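Aspartokinase (Synechocystis, PDB 3L76) probably catalyses the ATP-dependent phosphorylation of the beta-carboxyl group of aspartate, and binds lysine and threonine in its ACT domains. Local coordinates at residues A268-V273 with A315-K320; A2-K7 with G32-V37. All coordinates share one frame; numbering follows the deposited sequence.

Overall arrangement
From the N terminus, the chain enters interaction 2 almost at once: strand 3-8 leads through helix 16-31 to strand 35-40, and the parallel pairing of 2-7 with 32-37 closes this short loop within the amino acid kinase region. The chain then runs on through many further strands and helices before it reaches interaction 1. There strand 271-279 is joined antiparallel to strand 311-318, closing a loop that holds helix 284-294 and the short strand 302-303 of the first ACT domain. The two loops follow one another in series and neither nest nor cross. The centres of interactions 1 and 2 lie about 48 Å apart, on opposite sides of the centre of the chain, one in the kinase region and one in the regulatory region.

Interaction 1 (A268-V273 with A315-K320)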
loop_
_atom_site.group_PDB
_atom_site.type_symbol
_atom_site.label_atom_id
_atom_site.label_comp_id
_atom_site.label_asym_id
_atom_site.label_seq_id
_atom_site.Cartn_x
_atom_site.Cartn_y
_atom_site.Cartn_z
ATOM N N ALA A 268 -49.214 13.581 -10.640
ATOM C CA ALA A 268 -50.643 13.287 -10.641
ATOM C C ALA A 268 -51.341 13.761 -11.924
ATOM O O ALA A 268 -52.467 13.355 -12.223
ATOM C CB ALA A 268 -51.311 13.885 -9.405
ATOM N N ASP A 269 -50.662 14.614 -12.682
ATOM C CA ASP A 269 -51.231 15.160 -13.899
ATOM C C ASP A 269 -50.988 14.176 -15.042
ATOM O O ASP A 269 -50.152 14.400 -15.922
ATOM C CB ASP A 269 -50.616 16.528 -14.190
ATOM C CG ASP A 269 -51.308 17.252 -15.321
ATOM O OD1 ASP A 269 -52.406 16.821 -15.738
ATOM O OD2 ASP A 269 -50.734 18.248 -15.793
ATOM N N GLN A 270 -51.726 13.069 -14.994
ATOM C CA GLN A 270 -51.545 11.951 -15.917
ATOM C C GLN A 270 -52.904 11.355 -16.277
ATOM O O GLN A 270 -53.804 11.300 -15.444
ATOM C CB GLN A 270 -50.655 10.860 -15.280
ATOM C CG GLN A 270 -49.210 11.264 -15.044
ATOM C CD GLN A 270 -48.279 10.907 -16.204
ATOM O OE1 GLN A 270 -48.475 9.902 -16.891
ATOM N NE2 GLN A 270 -47.246 11.724 -16.410
ATOM N N ALA A 271 -53.038 10.917 -17.520
ATOM C CA ALA A 271 -54.226 10.197 -17.985
ATOM C C ALA A 271 -53.825 9.247 -19.115
ATOM O O ALA A 271 -53.020 9.594 -19.984
ATOM C CB ALA A 271 -55.313 11.166 -18.455
ATOM N N LYS A 272 -54.387 8.047 -19.092
ATOM C CA LYS A 272 -54.014 7.014 -20.050
ATOM C C LYS A 272 -54.958 6.932 -21.262
ATOM O O LYS A 272 -56.195 6.929 -21.133
ATOM C CB LYS A 272 -53.931 5.644 -19.355
ATOM C CG LYS A 272 -53.493 4.501 -20.270
ATOM C CD LYS A 272 -53.807 3.144 -19.675
ATOM C CE LYS A 272 -55.296 2.867 -19.677
ATOM N NZ LYS A 272 -55.639 1.481 -19.217
ATOM N N VAL A 273 -54.352 6.883 -22.442
ATOM C CA VAL A 273 -55.022 6.398 -23.624
ATOM C C VAL A 273 -54.342 5.101 -24.074
ATOM O O VAL A 273 -53.128 5.035 -24.184
ATOM C CB VAL A 273 -54.972 7.410 -24.780
ATOM C CG1 VAL A 273 -55.727 6.867 -25.953
ATOM C CG2 VAL A 273 -55.549 8.761 -24.357
ATOM N N ALA A 315 -49.956 1.843 -25.232
ATOM C CA ALA A 315 -50.460 2.731 -24.196
ATOM C C ALA A 315 -49.572 3.939 -24.088
ATOM O O ALA A 315 -48.374 3.850 -24.296
ATOM C CB ALA A 315 -50.569 2.021 -22.864
ATOM N N PHE A 316 -50.183 5.081 -23.814
ATOM C CA PHE A 316 -49.431 6.301 -23.565
ATOM C C PHE A 316 -50.159 7.167 -22.550
ATOM O O PHE A 316 -51.333 6.946 -22.266
ATOM C CB PHE A 316 -49.129 7.060 -24.857
ATOM C CG PHE A 316 -50.345 7.509 -25.608
ATOM C CD1 PHE A 316 -50.900 8.744 -25.375
ATOM C CD2 PHE A 316 -50.918 6.698 -26.571
ATOM C CE1 PHE A 316 -52.016 9.165 -26.086
ATOM C CE2 PHE A 316 -52.037 7.114 -27.274
ATOM C CZ PHE A 316 -52.581 8.346 -27.029
ATOM N N THR A 317 -49.446 8.112 -21.951
ATOM C CA THR A 317 -50.100 9.048 -21.055
ATOM C C THR A 317 -49.925 10.460 -21.531
ATOM O O THR A 317 -49.034 10.787 -22.307
ATOM C CB THR A 317 -49.605 8.958 -19.588
ATOM O OG1 THR A 317 -48.240 9.405 -19.497
ATOM C CG2 THR A 317 -49.759 7.536 -19.063
ATOM N N VAL A 318 -50.759 11.310 -20.976
ATOM C CA VAL A 318 -50.917 12.646 -21.448
ATOM C C VAL A 318 -51.376 13.427 -20.207
ATOM O O VAL A 318 -51.838 12.835 -19.224
ATOM C CB VAL A 318 -51.975 12.553 -22.578
ATOM C CG1 VAL A 318 -53.255 13.325 -22.307
ATOM C CG2 VAL A 318 -51.364 12.600 -23.996
ATOM N N VAL A 319 -51.190 14.739 -20.224
ATOM C CA VAL A 319 -51.695 15.595 -19.159
ATOM C C VAL A 319 -53.229 15.501 -19.109
ATOM O O VAL A 319 -53.872 15.428 -20.155
ATOM C CB VAL A 319 -51.218 17.042 -19.399
ATOM C CG1 VAL A 319 -52.207 18.056 -18.831
ATOM C CG2 VAL A 319 -49.815 17.220 -18.815
ATOM N N LYS A 320 -53.797 15.491 -17.901
ATOM C CA LYS A 320 -55.237 15.324 -17.698
ATOM C C LYS A 320 -56.145 16.131 -18.649
ATOM O O LYS A 320 -57.145 15.615 -19.171
ATOM C CB LYS A 320 -55.626 15.648 -16.250
ATOM C CG LYS A 320 -55.417 14.526 -15.251
ATOM C CD LYS A 320 -56.019 14.880 -13.886
ATOM C CE LYS A 320 -55.554 13.905 -12.798
ATOM N NZ LYS A 320 -55.420 12.466 -13.239
#
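Gln270 and Thr317 meet through their polar ends, the hydroxyl OG1 of Thr317 donating to OE1 of Gln270 at 2.7 Å. The Gln270 side chain sets out away from 315-320, and a bend at chi2 (-92°) swings CD back toward Thr317. Both groups are gripped further: the backbone N-H of Leu301 also binds Thr317 OG1, while Gln270 NE2 bonds to Asp267 and Asp300, which helps fix the rotation of the amide. At the centre of an inverse gamma turn, Asp269 takes the backbone N-H of Lys320 on the syn side of its OD1, at 2.9 Å and well out of the carboxylate plane. Both methyls of Val319 lie against the Asp269 carboxylate, Val319 CG2 being 3.3 Å from Asp269 OD2. The Lys320 chain runs extended as far as CE and turns at its end, bringing NZ to 3.0 Å from the carbonyl O of Gln270; Lys353 O is a second acceptor for this ammonium. These groups flank the antiparallel pairing of the first and third strands of an ACT domain, whose bonds are weak between Ala271 and Val318 but straighter between Val273 and Phe316, with Phe316 N 3.0 Å from Val273 O. On the face shared by Ala271, Val273, Phe316 and Val318, turned toward helix 323-333, the Phe316 CG sits between the backbone N and carbonyl carbon (chi1 61°). Its ring runs alongside Val273, which makes a CH-pi contact over one face, CB 3.9 Å from the ring centroid and 29° off the normal. On the other face of the sheet the end of the Lys272 chain, bent at chi3, leads away from 315-320, and its NZ bonds to Gln480 OE1.

Interaction 2 (A2-K7 with G32-V37); sequences ALIVQK and GGNSLV
Parallel strand pairing in the amino acid kinase fold joins Ile4 and Val5 of strand 3-8 to Leu36 and Val37 of strand 35-40, the two strands of a beta-alpha-beta unit whose connection is helix 16-31. The backbone bonds step from one strand to the other: Ile4 N reaches Ser35 O at 2.9 Å in a nearly straight bond, Val37 N returns to Ile4 O at 3.1 Å, and Gln6 N continues to Val37 O. The bond from Ser35 N to Ala2 O, at the entry to the strands, is weak. Just ahead, Gly33 leaves the helix with positive phi, and Asn34 follows. Its CG lies anti to the carbonyl carbon (chi1 -57°), and the amide crosses the end of Ile4, CD1 standing 3.7 Å from Asn34 CG. The amide ND2 turns back to the carbonyl O of Thr29, near the end of the helix. An alanine in place of Asn34 would probably leave that carbonyl without this partner and open a gap beside the Ile4 CD1 methyl. On the same face, CD2 of Leu36 rests against the Gln6 amide, 3.7 Å from NE2 and 3.8 Å from both CD and OE1; a weak bond to Glu172 also holds NE2. Across the sheet, Val5 CG2 lies 4.4 Å from Val37 CB, while Val5 CG1 sits against the Val37 carbonyl O. Helix 16-31 packs on Gln6 and Leu36 through Ile26 and Thr29, helix 154-166 lies against Val5 and Val37 on the other face, and strand 170-175 pairs with the far edge of strand 3-8.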
loop_
_atom_site.group_PDB
_atom_site.type_symbol
_atom_site.label_atom_id
_atom_site.label_comp_id
_atom_site.label_asym_id
_atom_site.label_seq_id
_atom_site.Cartn_x
_atom_site.Cartn_y
_atom_site.Cartn_z
ATOM N N ALA A 2 -10.579 29.605 -11.217
ATOM C CA ALA A 2 -9.472 29.483 -10.278
ATOM C C ALA A 2 -9.408 28.079 -9.691
ATOM O O ALA A 2 -8.593 27.266 -10.125
ATOM C CB ALA A 2 -9.584 30.528 -9.173
ATOM N N LEU A 3 -10.274 27.792 -8.717
ATOM C CA LEU A 3 -10.260 26.495 -8.023
ATOM C C LEU A 3 -10.785 25.340 -8.875
ATOM O O LEU A 3 -11.993 25.209 -9.097
ATOM C CB LEU A 3 -11.038 26.561 -6.712
ATOM C CG LEU A 3 -10.976 25.298 -5.853
ATOM C CD1 LEU A 3 -9.529 24.900 -5.611
ATOM C CD2 LEU A 3 -11.718 25.481 -4.535
ATOM N N ILE A 4 -9.861 24.493 -9.319
ATOM C CA ILE A 4 -10.162 23.411 -10.244
ATOM C C ILE A 4 -9.769 22.068 -9.643
ATOM O O ILE A 4 -8.635 21.897 -9.199
ATOM C CB ILE A 4 -9.364 23.588 -11.554
ATOM C CG1 ILE A 4 -9.644 24.948 -12.186
ATOM C CG2 ILE A 4 -9.663 22.474 -12.534
ATOM C CD1 ILE A 4 -8.759 25.245 -13.377
ATOM N N VAL A 5 -10.699 21.113 -9.626
ATOM C CA VAL A 5 -10.355 19.743 -9.270
ATOM C C VAL A 5 -10.144 18.943 -10.546
ATOM O O VAL A 5 -11.049 18.851 -11.373
ATOM C CB VAL A 5 -11.458 19.060 -8.464
ATOM C CG1 VAL A 5 -11.030 17.631 -8.089
ATOM C CG2 VAL A 5 -11.825 19.876 -7.219
ATOM N N GLN A 6 -8.953 18.377 -10.714
ATOM C CA GLN A 6 -8.676 17.519 -11.865
ATOM C C GLN A 6 -8.499 16.059 -11.441
ATOM O O GLN A 6 -7.992 15.774 -10.358
ATOM C CB GLN A 6 -7.434 17.995 -12.622
ATOM C CG GLN A 6 -7.505 19.428 -13.135
ATOM C CD GLN A 6 -6.283 19.813 -13.958
ATOM O OE1 GLN A 6 -5.296 19.076 -14.011
ATOM N NE2 GLN A 6 -6.347 20.970 -14.601
ATOM N N LYS A 7 -8.936 15.138 -12.292
ATOM C CA LYS A 7 -8.748 13.715 -12.036
ATOM C C LYS A 7 -8.139 13.073 -13.263
ATOM O O LYS A 7 -8.475 13.432 -14.386
ATOM C CB LYS A 7 -10.063 13.017 -11.656
ATOM C CG LYS A 7 -10.511 11.952 -12.653
ATOM C CD LYS A 7 -10.291 10.517 -12.153
ATOM C CE LYS A 7 -10.664 9.521 -13.252
ATOM N NZ LYS A 7 -10.689 8.096 -12.822
ATOM N N GLY A 32 -1.746 29.403 -15.005
ATOM C CA GLY A 32 -2.904 30.064 -15.573
ATOM C C GLY A 32 -3.574 30.973 -14.562
ATOM O O GLY A 32 -4.332 31.878 -14.916
ATOM N N GLY A 33 -3.287 30.739 -13.289
ATOM C CA GLY A 33 -3.856 31.545 -12.232
ATOM C C GLY A 33 -4.859 30.728 -11.460
ATOM O O GLY A 33 -5.829 31.254 -10.922
ATOM N N ASN A 34 -4.606 29.428 -11.399
ATOM C CA ASN A 34 -5.540 28.505 -10.783
ATOM C C ASN A 34 -4.945 27.728 -9.630
ATOM O O ASN A 34 -3.745 27.468 -9.596
ATOM C CB ASN A 34 -6.067 27.532 -11.832
ATOM C CG ASN A 34 -6.708 28.239 -12.983
ATOM O OD1 ASN A 34 -7.651 29.004 -12.796
ATOM N ND2 ASN A 34 -6.189 28.014 -14.183
ATOM N N SER A 35 -5.803 27.363 -8.687
ATOM C CA SER A 35 -5.450 26.441 -7.621
ATOM C C SER A 35 -5.941 25.041 -7.989
ATOM O O SER A 35 -7.067 24.874 -8.464
ATOM C CB SER A 35 -6.080 26.898 -6.314
ATOM O OG SER A 35 -5.689 28.225 -6.019
ATOM N N LEU A 36 -5.098 24.035 -7.772
ATOM C CA LEU A 36 -5.395 22.695 -8.260
ATOM C C LEU A 36 -5.411 21.606 -7.195
ATOM O O LEU A 36 -4.446 21.451 -6.450
ATOM C CB LEU A 36 -4.425 22.304 -9.374
ATOM C CG LEU A 36 -4.932 22.622 -10.779
ATOM C CD1 LEU A 36 -4.959 24.125 -10.993
ATOM C CD2 LEU A 36 -4.060 21.949 -11.816
ATOM N N VAL A 37 -6.522 20.862 -7.143
ATOM C CA VAL A 37 -6.606 19.618 -6.386
ATOM C C VAL A 37 -6.670 18.457 -7.370
ATOM O O VAL A 37 -7.554 18.407 -8.226
ATOM C CB VAL A 37 -7.840 19.576 -5.480
ATOM C CG1 VAL A 37 -7.988 18.196 -4.853
ATOM C CG2 VAL A 37 -7.739 20.653 -4.405
#